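Nucleocapsid (Crimean-congo hemorrhagic fever virus, PDB 4AKL) binds single- and double-stranded RNA, including the panhandle formed by the genome ends, probably takes part in packaging the viral genome, and cuts double-stranded DNA without sequence specificity. Local coordinates at residues T29-Y34 with L414-N419; E38-L43 with A427-K432; K157-I162 with E421-C426. All blocks are in the same frame, centred on the assembly; numbering follows the deposited sequence.

Contact 1. Residues T29-Y34 with L414-N419; sequences TYTNSY and LNLRTN
Backbone hydrogen bonds set the frame where two loops of the nucleocapsid meet, the one between helices 10-24 and 45-52 and the one before helix 425-440. A single beta bridge pairs Thr31 with Leu416: Arg417 N gives a nearly straight bond to Tyr30 O (3.0 Å, 167° at the hydrogen), and Asn32 N bonds to Asn415 O at 2.8 Å, in the plane of that carbonyl.

Side-chain hydrogen bonds extend this pairing. Asn415 holds CG anti to its backbone N (chi1 -166°), which carries the amide across to the backbone of Ser33 and lets it mimic a peptide group. Its OD1 takes the Ser33 N-H on a lone pair at 2.7 Å, while ND2 returns a bond of 3.2 Å to Ser33 O from above that carbonyl's plane. Ser33 O also accepts from Thr31 OG1, and Asn415 ND2 has a second acceptor in Cys74 O.

Van der Waals and electrostatic contacts add to this: CB of Thr31 packs on the Asn415 amide, 3.4 Å from ND2. Arg417 stretches out from CG to NE, its CG 3.5 Å from Asn32 OD1, while Asn32 ND2 hydrogen bonds to Gln463 O; Thr31 O lies over one guanidinium face, and Arg417 NH2 bonds to Asp28 O.

Asparagine can thus both donate and accept where the backbone pairing stops after a single bridge, and the carbonyls turned toward Arg417 would be expected to stabilise its positive charge.

Contact 2. Residues E38-L43 with A427-K432; sequences ESVPNL and ARTIVK
Val40 lays its two methyls against the end of Arg428, the side chains crossing at about a right angle. CG1, anti to the valine's backbone N (chi1 178°), comes to 3.3 Å from Arg428 NH1, and CG2 lies 3.9 Å from the same nitrogen. Arg428 gets there by a bend at chi3 (-88°), and its NE hydrogen bonds to Asn423 O, which helps fix the guanidinium where the valine meets it. The two methyls of a beta-branched residue suit this place, as they can touch the guanidinium while the side chain also packs on Tyr30 and Pro425.

One turn along helix 425-440 from Arg428, Lys432 meets Leu43. Lys432 CG packs 4.0 Å from Leu43 CB, and bends at chi2 and chi4 carry NZ to a salt bridge with Asp44. Leu43 dips toward the helix, its CD1 4.3 Å from Thr429 CG2, and continues onto Leu433, Ile436 and Ala70 of helix 56-71.

Between these two patches a water gives one hydrogen to Pro41 O (2.8 Å) and the other to Thr429 OG1 (2.9 Å). Pro41 takes part through its carbonyl, while the threonine hydroxyl also bonds to Pro425 O one turn back.

With no direct hydrogen bond between segments 38-43 and 427-432, the loop rests on the helix through methyls on a guanidinium, aliphatic packing and one bridging water, and the charged ends of Arg428 and Lys432 find their partners beyond the interface.

Contact 3. Residues K157-I162 with E421-C426; sequences KVPGEI and ETNNPC
Asn424 is the N-cap of helix 425-440, and its side chain works in two directions at once where the helix start meets the loop between strand 155-156 and helix 163-181. With CG anti to the backbone N (chi1 -163°), the amide reaches toward segment 157-162. OD1 caps Ala427 N, and ND2 donates to Lys157 O at 3.0 Å, with 161° at the hydrogen. That oxygen lies close to the Asn424 amide plane, whereas the nitrogen sits above the plane of the Lys157 carbonyl. Asparagine fits because a carbonyl and an NH2 stand side by side on a short stem, one for the helix end and one for the neighbouring loop.

Val158 crosses Asn424 obliquely, and its CG1 touches ND2 at 3.6 Å; its backbone bonds to Ile482, so the same piece of chain also holds the C-terminus.

Pro159 and Asn423 slide past each other in opposite directions. The rigid ring presents CB and CG to the asparagine, and it also packs on Arg428. Pro159 CB lies 3.9 Å from Asn423 OD1, while Asn423 ND2 bonds back to Thr420 O. Asn423 and Asn424 both have positive phi, a backbone shape that asparagine tolerates better than most residues and that leads the chain into Pro425 at the start of the helix. The tightest approach at the proline is its CG, 3.2 Å from Asn423 O.

All three contacts lie on the same side of the chain's centre and gather round the start of helix 425-440. Contact 1 joins the loop before that helix to the 29-34 loop, contact 3 engages its N-terminal cap, and contact 2 rests on its first turns, so contacts 2 and 3 share the helix itself. Contact 3 is the buried one; contacts 1 and 2 are partly buried. Their chemistry does not simply follow burial: contact 1 relies on four hydrogen bonds, contact 3 on one amide bond with proline packing, and contact 2 on nonpolar packing, methyls on a guanidinium and a water. Arg417 O and Cys426 N, 2.9 Å apart, probably hydrogen bond between contacts 1 and 3.

Contact 1. Residues T29-Y34 with L414-N419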
ATOM      1  N   THR A  29     -18.803  15.641  12.103  1.00 54.38           N
ATOM      2  CA  THR A  29     -18.204  16.393  13.200  1.00 55.16           C
ATOM      3  C   THR A  29     -16.777  15.900  13.449  1.00 52.71           C
ATOM      4  O   THR A  29     -15.841  16.700  13.559  1.00 53.02           O
ATOM      5  CB  THR A  29     -19.007  16.199  14.518  1.00 56.01           C
ATOM      6  OG1 THR A  29     -20.410  16.195  14.229  1.00 58.94           O
ATOM      7  CG2 THR A  29     -18.694  17.304  15.519  1.00 57.77           C
ATOM      8  N   TYR A  30     -16.622  14.582  13.541  1.00 50.17           N
ATOM      9  CA  TYR A  30     -15.315  13.974  13.893  1.00 48.31           C
ATOM     10  C   TYR A  30     -14.696  13.173  12.794  1.00 45.92           C
ATOM     11  O   TYR A  30     -13.635  12.597  13.012  1.00 44.73           O
ATOM     12  CB  TYR A  30     -15.456  13.084  15.152  1.00 47.81           C
ATOM     13  CG  TYR A  30     -16.015  13.857  16.313  1.00 50.40           C
ATOM     14  CD1 TYR A  30     -15.245  14.821  16.947  1.00 52.11           C
ATOM     15  CD2 TYR A  30     -17.304  13.647  16.756  1.00 51.98           C
ATOM     16  CE1 TYR A  30     -15.733  15.546  18.000  1.00 55.33           C
ATOM     17  CE2 TYR A  30     -17.823  14.389  17.829  1.00 55.02           C
ATOM     18  CZ  TYR A  30     -17.032  15.326  18.442  1.00 56.22           C
ATOM     19  OH  TYR A  30     -17.531  16.058  19.500  1.00 60.47           O
ATOM     20  N   THR A  31     -15.338  13.127  11.623  1.00 45.52           N
ATOM     21  CA  THR A  31     -14.859  12.340  10.510  1.00 43.85           C
ATOM     22  C   THR A  31     -14.768  13.167   9.261  1.00 44.49           C
ATOM     23  O   THR A  31     -15.546  14.077   9.096  1.00 46.23           O
ATOM     24  CB  THR A  31     -15.779  11.164  10.220  1.00 42.79           C
ATOM     25  OG1 THR A  31     -17.117  11.622  10.064  1.00 45.61           O
ATOM     26  CG2 THR A  31     -15.747  10.160  11.353  1.00 41.61           C
ATOM     27  N   ASN A  32     -13.813  12.831   8.391  1.00 43.47           N
ATOM     28  CA  ASN A  32     -13.596  13.525   7.104  1.00 44.48           C
ATOM     29  C   ASN A  32     -14.745  13.295   6.180  1.00 44.65           C
ATOM     30  O   ASN A  32     -15.264  14.218   5.571  1.00 45.12           O
ATOM     31  CB  ASN A  32     -12.309  13.072   6.412  1.00 43.87           C
ATOM     32  CG  ASN A  32     -11.057  13.397   7.224  1.00 44.15           C
ATOM     33  OD1 ASN A  32     -10.992  14.434   7.889  1.00 46.36           O
ATOM     34  ND2 ASN A  32     -10.067  12.516   7.162  1.00 42.69           N
ATOM     35  N   SER A  33     -15.156  12.045   6.091  1.00 42.92           N
ATOM     36  CA  SER A  33     -16.289  11.701   5.281  1.00 43.53           C
ATOM     37  C   SER A  33     -17.448  11.441   6.253  1.00 43.79           C
ATOM     38  O   SER A  33     -17.234  10.989   7.350  1.00 42.84           O
ATOM     39  CB  SER A  33     -15.897  10.513   4.392  1.00 41.94           C
ATOM     40  OG  SER A  33     -16.840  10.236   3.415  1.00 42.20           O
ATOM     41  N   TYR A  34     -18.678  11.792   5.862  1.00 45.90           N
ATOM     42  CA  TYR A  34     -19.869  11.541   6.699  1.00 46.47           C
ATOM     43  C   TYR A  34     -19.925  10.066   7.190  1.00 45.07           C
ATOM     44  O   TYR A  34     -19.627   9.111   6.440  1.00 43.12           O
ATOM     45  CB  TYR A  34     -21.132  11.874   5.949  1.00 48.37           C
ATOM     46  CG  TYR A  34     -21.534  13.351   5.994  1.00 51.04           C
ATOM     47  CD1 TYR A  34     -22.171  13.873   7.094  1.00 53.15           C
ATOM     48  CD2 TYR A  34     -21.274  14.200   4.925  1.00 52.75           C
ATOM     49  CE1 TYR A  34     -22.560  15.246   7.141  1.00 55.94           C
ATOM     50  CE2 TYR A  34     -21.642  15.543   4.944  1.00 55.34           C
ATOM     51  CZ  TYR A  34     -22.279  16.063   6.051  1.00 57.50           C
ATOM     52  OH  TYR A  34     -22.639  17.400   6.055  1.00 61.29           O
ATOM     53  N   LEU A 414      -8.695   6.072   9.632  1.00 34.54           N
ATOM     54  CA  LEU A 414      -8.172   7.091   8.744  1.00 35.57           C
ATOM     55  C   LEU A 414      -9.253   8.102   8.306  1.00 36.67           C
ATOM     56  O   LEU A 414      -8.924   9.139   7.781  1.00 37.76           O
ATOM     57  CB  LEU A 414      -7.547   6.436   7.503  1.00 35.02           C
ATOM     58  CG  LEU A 414      -6.269   5.659   7.784  1.00 33.96           C
ATOM     59  CD1 LEU A 414      -5.793   4.980   6.526  1.00 30.75           C
ATOM     60  CD2 LEU A 414      -5.179   6.563   8.385  1.00 34.80           C
ATOM     61  N   ASN A 415     -10.524   7.756   8.507  1.00 36.59           N
ATOM     62  CA  ASN A 415     -11.644   8.696   8.372  1.00 37.77           C
ATOM     63  C   ASN A 415     -11.790   9.648   9.585  1.00 39.21           C
ATOM     64  O   ASN A 415     -12.552  10.607   9.512  1.00 39.99           O
ATOM     65  CB  ASN A 415     -12.953   7.937   8.149  1.00 37.27           C
ATOM     66  CG  ASN A 415     -14.069   8.827   7.666  1.00 39.04           C
ATOM     67  OD1 ASN A 415     -13.835   9.788   6.896  1.00 38.91           O
ATOM     68  ND2 ASN A 415     -15.278   8.546   8.111  1.00 36.57           N
ATOM     69  N   LEU A 416     -11.080   9.390  10.694  1.00 39.07           N
ATOM     70  CA  LEU A 416     -11.132  10.306  11.850  1.00 40.88           C
ATOM     71  C   LEU A 416     -10.333  11.542  11.497  1.00 42.40           C
ATOM     72  O   LEU A 416      -9.235  11.403  10.932  1.00 41.09           O
ATOM     73  CB  LEU A 416     -10.570   9.696  13.132  1.00 40.14           C
ATOM     74  CG  LEU A 416     -11.475   8.711  13.873  1.00 39.67           C
ATOM     75  CD1 LEU A 416     -10.670   7.943  14.905  1.00 37.30           C
ATOM     76  CD2 LEU A 416     -12.712   9.403  14.524  1.00 39.91           C
ATOM     77  N   ARG A 417     -10.868  12.731  11.844  1.00 44.39           N
ATOM     78  CA  ARG A 417     -10.215  14.009  11.481  1.00 46.97           C
ATOM     79  C   ARG A 417      -8.861  14.143  12.133  1.00 47.64           C
ATOM     80  O   ARG A 417      -8.615  13.568  13.192  1.00 47.19           O
ATOM     81  CB  ARG A 417     -11.090  15.246  11.856  1.00 48.81           C
ATOM     82  CG  ARG A 417     -12.346  15.404  11.003  1.00 49.70           C
ATOM     83  CD  ARG A 417     -13.189  16.611  11.382  1.00 53.28           C
ATOM     84  NE  ARG A 417     -14.372  16.743  10.508  1.00 54.62           N
ATOM     85  CZ  ARG A 417     -14.380  17.275   9.271  1.00 56.18           C
ATOM     86  NH1 ARG A 417     -13.265  17.769   8.698  1.00 55.48           N
ATOM     87  NH2 ARG A 417     -15.532  17.311   8.584  1.00 57.61           N
ATOM     88  N   THR A 418      -7.988  14.899  11.485  1.00 49.60           N
ATOM     89  CA  THR A 418      -6.682  15.214  12.017  1.00 50.96           C
ATOM     90  C   THR A 418      -6.535  16.693  12.398  1.00 54.53           C
ATOM     91  O   THR A 418      -5.507  17.070  12.923  1.00 55.26           O
ATOM     92  CB  THR A 418      -5.560  14.848  11.009  1.00 50.73           C
ATOM     93  OG1 THR A 418      -5.774  15.526   9.766  1.00 50.38           O
ATOM     94  CG2 THR A 418      -5.513  13.286  10.773  1.00 47.74           C
ATOM     95  N   ASN A 419      -7.559  17.517  12.151  1.00 57.22           N
ATOM     96  CA  ASN A 419      -7.425  18.993  12.355  1.00 60.71           C
ATOM     97  C   ASN A 419      -7.479  19.430  13.822  1.00 62.25           C
ATOM     98  O   ASN A 419      -7.934  18.683  14.696  1.00 61.52           O
ATOM     99  CB  ASN A 419      -8.426  19.755  11.503  1.00 62.27           C
ATOM    100  CG  ASN A 419      -9.832  19.212  11.607  1.00 63.49           C
ATOM    101  OD1 ASN A 419     -10.614  19.601  12.488  1.00 65.93           O
ATOM    102  ND2 ASN A 419     -10.178  18.300  10.669  1.00 63.38           N
TER

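Contact 2. Residues E38-L43 with A427-K432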
ATOM      1  N   GLU A  38     -20.759  10.020  16.344  1.00 53.82           N
ATOM      2  CA  GLU A  38     -21.228  11.148  17.184  1.00 56.57           C
ATOM      3  C   GLU A  38     -20.257  11.623  18.260  1.00 56.46           C
ATOM      4  O   GLU A  38     -20.443  12.686  18.818  1.00 58.72           O
ATOM      5  CB  GLU A  38     -22.558  10.801  17.821  1.00 58.16           C
ATOM      6  CG  GLU A  38     -23.729  11.128  16.884  1.00 61.66           C
ATOM      7  CD  GLU A  38     -25.012  10.535  17.369  1.00 65.76           C
ATOM      8  OE1 GLU A  38     -24.948   9.589  18.203  1.00 67.67           O
ATOM      9  OE2 GLU A  38     -26.077  11.000  16.927  1.00 68.93           O
ATOM     10  N   SER A  39     -19.231  10.852  18.557  1.00 54.68           N
ATOM     11  CA  SER A  39     -18.239  11.265  19.569  1.00 54.76           C
ATOM     12  C   SER A  39     -16.993  10.453  19.453  1.00 52.25           C
ATOM     13  O   SER A  39     -17.026   9.299  19.046  1.00 50.34           O
ATOM     14  CB  SER A  39     -18.799  11.124  20.995  1.00 55.92           C
ATOM     15  OG  SER A  39     -19.123   9.786  21.247  1.00 55.60           O
ATOM     16  N   VAL A  40     -15.887  11.061  19.838  1.00 52.38           N
ATOM     17  CA  VAL A  40     -14.596  10.403  19.757  1.00 50.91           C
ATOM     18  C   VAL A  40     -14.609   9.183  20.694  1.00 50.16           C
ATOM     19  O   VAL A  40     -15.026   9.292  21.825  1.00 50.86           O
ATOM     20  CB  VAL A  40     -13.438  11.379  20.104  1.00 51.60           C
ATOM     21  CG1 VAL A  40     -12.090  10.666  20.059  1.00 50.48           C
ATOM     22  CG2 VAL A  40     -13.444  12.566  19.160  1.00 52.80           C
ATOM     23  N   PRO A  41     -14.156   8.011  20.210  1.00 48.73           N
ATOM     24  CA  PRO A  41     -14.196   6.865  21.070  1.00 48.10           C
ATOM     25  C   PRO A  41     -13.220   7.012  22.245  1.00 48.31           C
ATOM     26  O   PRO A  41     -12.116   7.529  22.095  1.00 47.56           O
ATOM     27  CB  PRO A  41     -13.771   5.710  20.151  1.00 46.89           C
ATOM     28  CG  PRO A  41     -13.700   6.261  18.784  1.00 46.31           C
ATOM     29  CD  PRO A  41     -13.502   7.696  18.925  1.00 47.71           C
ATOM     30  N   ASN A  42     -13.659   6.565  23.408  1.00 48.85           N
ATOM     31  CA  ASN A  42     -12.879   6.643  24.615  1.00 49.00           C
ATOM     32  C   ASN A  42     -12.420   5.232  24.901  1.00 47.08           C
ATOM     33  O   ASN A  42     -13.239   4.356  25.219  1.00 46.61           O
ATOM     34  CB  ASN A  42     -13.708   7.185  25.763  1.00 51.09           C
ATOM     35  CG  ASN A  42     -12.851   7.547  26.990  1.00 53.14           C
ATOM     36  OD1 ASN A  42     -11.802   6.957  27.243  1.00 52.31           O
ATOM     37  ND2 ASN A  42     -13.305   8.530  27.741  1.00 56.38           N
ATOM     38  N   LEU A  43     -11.115   5.020  24.784  1.00 45.05           N
ATOM     39  CA  LEU A  43     -10.548   3.703  24.934  1.00 43.44           C
ATOM     40  C   LEU A  43      -9.801   3.539  26.261  1.00 44.16           C
ATOM     41  O   LEU A  43      -9.173   2.515  26.489  1.00 43.55           O
ATOM     42  CB  LEU A  43      -9.623   3.405  23.742  1.00 41.41           C
ATOM     43  CG  LEU A  43     -10.148   3.644  22.304  1.00 40.51           C
ATOM     44  CD1 LEU A  43      -9.109   3.225  21.250  1.00 38.48           C
ATOM     45  CD2 LEU A  43     -11.444   2.913  22.045  1.00 39.90           C
ATOM     46  N   ALA A 427      -5.217  10.996  15.497  1.00 40.28           N
ATOM     47  CA  ALA A 427      -3.972  10.720  16.199  1.00 40.50           C
ATOM     48  C   ALA A 427      -4.266  10.265  17.643  1.00 40.97           C
ATOM     49  O   ALA A 427      -3.667   9.314  18.137  1.00 40.48           O
ATOM     50  CB  ALA A 427      -3.066  11.919  16.159  1.00 41.87           C
ATOM     51  N   ARG A 428      -5.206  10.898  18.320  1.00 42.04           N
ATOM     52  CA  ARG A 428      -5.490  10.445  19.679  1.00 42.82           C
ATOM     53  C   ARG A 428      -5.810   8.946  19.715  1.00 40.93           C
ATOM     54  O   ARG A 428      -5.330   8.241  20.599  1.00 41.16           O
ATOM     55  CB  ARG A 428      -6.604  11.241  20.315  1.00 44.17           C
ATOM     56  CG  ARG A 428      -6.146  12.631  20.706  1.00 48.02           C
ATOM     57  CD  ARG A 428      -7.223  13.397  21.401  1.00 52.44           C
ATOM     58  NE  ARG A 428      -8.090  14.123  20.458  1.00 56.75           N
ATOM     59  CZ  ARG A 428      -9.431  14.016  20.343  1.00 57.95           C
ATOM     60  NH1 ARG A 428     -10.168  13.198  21.103  1.00 58.27           N
ATOM     61  NH2 ARG A 428     -10.044  14.753  19.446  1.00 59.21           N
ATOM     62  N   THR A 429      -6.586   8.487  18.746  1.00 39.46           N
ATOM     63  CA  THR A 429      -7.076   7.131  18.721  1.00 38.08           C
ATOM     64  C   THR A 429      -5.978   6.115  18.337  1.00 36.87           C
ATOM     65  O   THR A 429      -5.939   5.002  18.894  1.00 37.41           O
ATOM     66  CB  THR A 429      -8.247   7.045  17.749  1.00 37.93           C
ATOM     67  OG1 THR A 429      -9.226   8.022  18.112  1.00 38.32           O
ATOM     68  CG2 THR A 429      -8.865   5.606  17.704  1.00 36.36           C
ATOM     69  N   ILE A 430      -5.112   6.480  17.383  1.00 36.02           N
ATOM     70  CA  ILE A 430      -3.933   5.687  17.019  1.00 34.99           C
ATOM     71  C   ILE A 430      -3.033   5.450  18.228  1.00 35.40           C
ATOM     72  O   ILE A 430      -2.615   4.350  18.480  1.00 34.44           O
ATOM     73  CB  ILE A 430      -3.111   6.380  15.903  1.00 35.18           C
ATOM     74  CG1 ILE A 430      -3.837   6.276  14.547  1.00 34.69           C
ATOM     75  CG2 ILE A 430      -1.723   5.756  15.753  1.00 34.52           C
ATOM     76  CD1 ILE A 430      -3.236   7.082  13.367  1.00 33.20           C
ATOM     77  N   VAL A 431      -2.755   6.523  18.963  1.00 36.88           N
ATOM     78  CA  VAL A 431      -1.896   6.522  20.156  1.00 37.61           C
ATOM     79  C   VAL A 431      -2.473   5.649  21.279  1.00 37.73           C
ATOM     80  O   VAL A 431      -1.738   4.869  21.939  1.00 37.36           O
ATOM     81  CB  VAL A 431      -1.682   8.002  20.672  1.00 39.52           C
ATOM     82  CG1 VAL A 431      -1.254   8.038  22.082  1.00 40.35           C
ATOM     83  CG2 VAL A 431      -0.704   8.721  19.780  1.00 39.13           C
ATOM     84  N   LYS A 432      -3.776   5.782  21.499  1.00 38.01           N
ATOM     85  CA  LYS A 432      -4.418   5.037  22.538  1.00 38.65           C
ATOM     86  C   LYS A 432      -4.350   3.554  22.175  1.00 37.13           C
ATOM     87  O   LYS A 432      -4.138   2.739  23.074  1.00 37.57           O
ATOM     88  CB  LYS A 432      -5.849   5.498  22.826  1.00 39.33           C
ATOM     89  CG  LYS A 432      -6.221   5.385  24.330  1.00 43.70           C
ATOM     90  CD  LYS A 432      -5.427   6.466  25.144  1.00 47.08           C
ATOM     91  CE  LYS A 432      -6.092   6.969  26.365  1.00 51.12           C
ATOM     92  NZ  LYS A 432      -5.877   6.180  27.599  1.00 52.26           N
TER
HETATM   93  O   HOH W   1      -9.546   7.652  20.945  1.00 48.02           O

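Contact 3. Residues K157-I162 with E421-C426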
ATOM      1  N   LYS A 157       0.404  18.129  13.560  1.00 57.64           N
ATOM      2  CA  LYS A 157      -0.125  18.795  14.743  0.50 58.30           C
ATOM      3  C   LYS A 157      -1.009  17.844  15.522  1.00 56.45           C
ATOM      4  O   LYS A 157      -1.988  17.345  14.990  1.00 55.79           O
ATOM      5  CB  LYS A 157      -0.947  20.020  14.356  0.50 59.89           C
ATOM      6  CG  LYS A 157      -1.549  20.752  15.541  0.50 61.33           C
ATOM      7  CD  LYS A 157      -0.506  21.510  16.306  0.50 63.20           C
ATOM      8  CE  LYS A 157      -0.943  21.736  17.738  0.50 64.07           C
ATOM      9  NZ  LYS A 157      -2.403  21.991  17.870  0.50 64.38           N
ATOM     10  N   VAL A 158      -0.654  17.601  16.786  1.00 55.57           N
ATOM     11  CA  VAL A 158      -1.438  16.775  17.699  1.00 53.65           C
ATOM     12  C   VAL A 158      -1.568  17.545  18.998  1.00 54.90           C
ATOM     13  O   VAL A 158      -0.790  18.431  19.221  1.00 56.69           O
ATOM     14  CB  VAL A 158      -0.753  15.406  17.985  1.00 51.82           C
ATOM     15  CG1 VAL A 158      -0.571  14.590  16.679  1.00 50.09           C
ATOM     16  CG2 VAL A 158       0.571  15.585  18.692  1.00 52.03           C
ATOM     17  N   PRO A 159      -2.551  17.205  19.854  1.00 54.22           N
ATOM     18  CA  PRO A 159      -2.648  17.749  21.204  1.00 55.75           C
ATOM     19  C   PRO A 159      -1.394  17.489  22.036  1.00 56.02           C
ATOM     20  O   PRO A 159      -0.811  16.425  21.907  1.00 54.22           O
ATOM     21  CB  PRO A 159      -3.805  16.973  21.828  1.00 54.85           C
ATOM     22  CG  PRO A 159      -4.501  16.362  20.749  1.00 53.74           C
ATOM     23  CD  PRO A 159      -3.673  16.311  19.550  1.00 52.65           C
ATOM     24  N   GLY A 160      -1.014  18.466  22.881  1.00 57.92           N
ATOM     25  CA  GLY A 160       0.174  18.388  23.740  1.00 58.71           C
ATOM     26  C   GLY A 160       0.294  17.134  24.595  1.00 57.77           C
ATOM     27  O   GLY A 160       1.396  16.644  24.838  1.00 58.09           O
ATOM     28  N   GLU A 161      -0.835  16.609  25.047  1.00 57.03           N
ATOM     29  CA  GLU A 161      -0.846  15.437  25.906  1.00 56.42           C
ATOM     30  C   GLU A 161      -0.513  14.098  25.220  1.00 53.59           C
ATOM     31  O   GLU A 161      -0.374  13.085  25.905  1.00 53.11           O
ATOM     32  CB  GLU A 161      -2.203  15.323  26.622  1.00 57.13           C
ATOM     33  CG  GLU A 161      -3.411  15.144  25.698  1.00 58.31           C
ATOM     34  CD  GLU A 161      -4.634  14.560  26.413  1.00 61.69           C
ATOM     35  OE1 GLU A 161      -4.480  13.581  27.190  1.00 63.41           O
ATOM     36  OE2 GLU A 161      -5.756  15.088  26.200  1.00 64.11           O
ATOM     37  N   ILE A 162      -0.413  14.061  23.892  1.00 51.81           N
ATOM     38  CA  ILE A 162       0.041  12.846  23.220  1.00 49.20           C
ATOM     39  C   ILE A 162       1.324  13.057  22.420  1.00 49.07           C
ATOM     40  O   ILE A 162       1.746  12.156  21.720  1.00 47.77           O
ATOM     41  CB  ILE A 162      -1.053  12.249  22.349  1.00 47.51           C
ATOM     42  CG1 ILE A 162      -1.301  13.088  21.085  1.00 47.68           C
ATOM     43  CG2 ILE A 162      -2.336  12.087  23.176  1.00 47.19           C
ATOM     44  CD1 ILE A 162      -2.107  12.353  20.047  1.00 45.40           C
ATOM     45  N   GLU A 421      -9.229  21.909  15.173  1.00 68.79           N
ATOM     46  CA  GLU A 421     -10.591  22.309  15.613  1.00 69.95           C
ATOM     47  C   GLU A 421     -11.262  21.180  16.423  1.00 68.17           C
ATOM     48  O   GLU A 421     -12.041  21.451  17.341  1.00 69.52           O
ATOM     49  CB  GLU A 421     -11.486  22.689  14.441  1.00 70.77           C
ATOM     50  CG  GLU A 421     -11.056  23.970  13.680  1.00 73.96           C
ATOM     51  CD  GLU A 421     -10.032  23.722  12.560  1.00 74.06           C
ATOM     52  OE1 GLU A 421      -9.335  22.661  12.540  1.00 71.60           O
ATOM     53  OE2 GLU A 421      -9.934  24.615  11.693  1.00 76.52           O
ATOM     54  N   THR A 422     -10.953  19.931  16.058  1.00 64.94           N
ATOM     55  CA  THR A 422     -11.353  18.742  16.814  1.00 62.85           C
ATOM     56  C   THR A 422     -10.164  18.102  17.565  1.00 60.75           C
ATOM     57  O   THR A 422     -10.307  17.051  18.126  1.00 59.70           O
ATOM     58  CB  THR A 422     -11.993  17.682  15.877  1.00 61.13           C
ATOM     59  OG1 THR A 422     -11.111  17.428  14.788  1.00 60.25           O
ATOM     60  CG2 THR A 422     -13.315  18.169  15.330  1.00 62.71           C
ATOM     61  N   ASN A 423      -9.003  18.743  17.586  1.00 60.47           N
ATOM     62  CA  ASN A 423      -7.782  18.202  18.262  1.00 58.89           C
ATOM     63  C   ASN A 423      -7.312  16.794  17.837  1.00 55.21           C
ATOM     64  O   ASN A 423      -6.892  15.956  18.660  1.00 54.78           O
ATOM     65  CB  ASN A 423      -7.894  18.351  19.808  1.00 60.41           C
ATOM     66  CG  ASN A 423      -7.159  19.570  20.331  1.00 63.63           C
ATOM     67  OD1 ASN A 423      -6.721  19.575  21.472  1.00 67.68           O
ATOM     68  ND2 ASN A 423      -7.012  20.608  19.499  1.00 65.81           N
ATOM     69  N   ASN A 424      -7.378  16.560  16.536  1.00 52.54           N
ATOM     70  CA  ASN A 424      -6.837  15.377  15.907  1.00 49.04           C
ATOM     71  C   ASN A 424      -7.284  14.038  16.564  1.00 46.60           C
ATOM     72  O   ASN A 424      -6.470  13.285  17.090  1.00 45.19           O
ATOM     73  CB  ASN A 424      -5.302  15.520  15.812  1.00 48.69           C
ATOM     74  CG  ASN A 424      -4.680  14.533  14.815  1.00 46.77           C
ATOM     75  OD1 ASN A 424      -5.342  13.607  14.390  1.00 41.98           O
ATOM     76  ND2 ASN A 424      -3.404  14.745  14.445  1.00 45.01           N
ATOM     77  N   PRO A 425      -8.592  13.747  16.513  1.00 45.37           N
ATOM     78  CA  PRO A 425      -9.066  12.511  17.061  1.00 44.00           C
ATOM     79  C   PRO A 425      -8.497  11.297  16.341  1.00 41.63           C
ATOM     80  O   PRO A 425      -8.526  10.240  16.906  1.00 40.54           O
ATOM     81  CB  PRO A 425     -10.602  12.602  16.860  1.00 44.42           C
ATOM     82  CG  PRO A 425     -10.750  13.477  15.792  1.00 45.26           C
ATOM     83  CD  PRO A 425      -9.717  14.515  15.984  1.00 46.54           C
ATOM     84  N   CYS A 426      -7.994  11.467  15.107  1.00 41.03           N
ATOM     85  CA  CYS A 426      -7.301  10.409  14.432  1.00 39.60           C
ATOM     86  C   CYS A 426      -6.074  10.012  15.238  1.00 39.42           C
ATOM     87  O   CYS A 426      -5.904   8.821  15.617  1.00 38.06           O
ATOM     88  CB  CYS A 426      -6.871  10.849  13.047  1.00 39.67           C
ATOM     89  SG  CYS A 426      -6.085   9.494  12.100  1.00 37.39           S
TER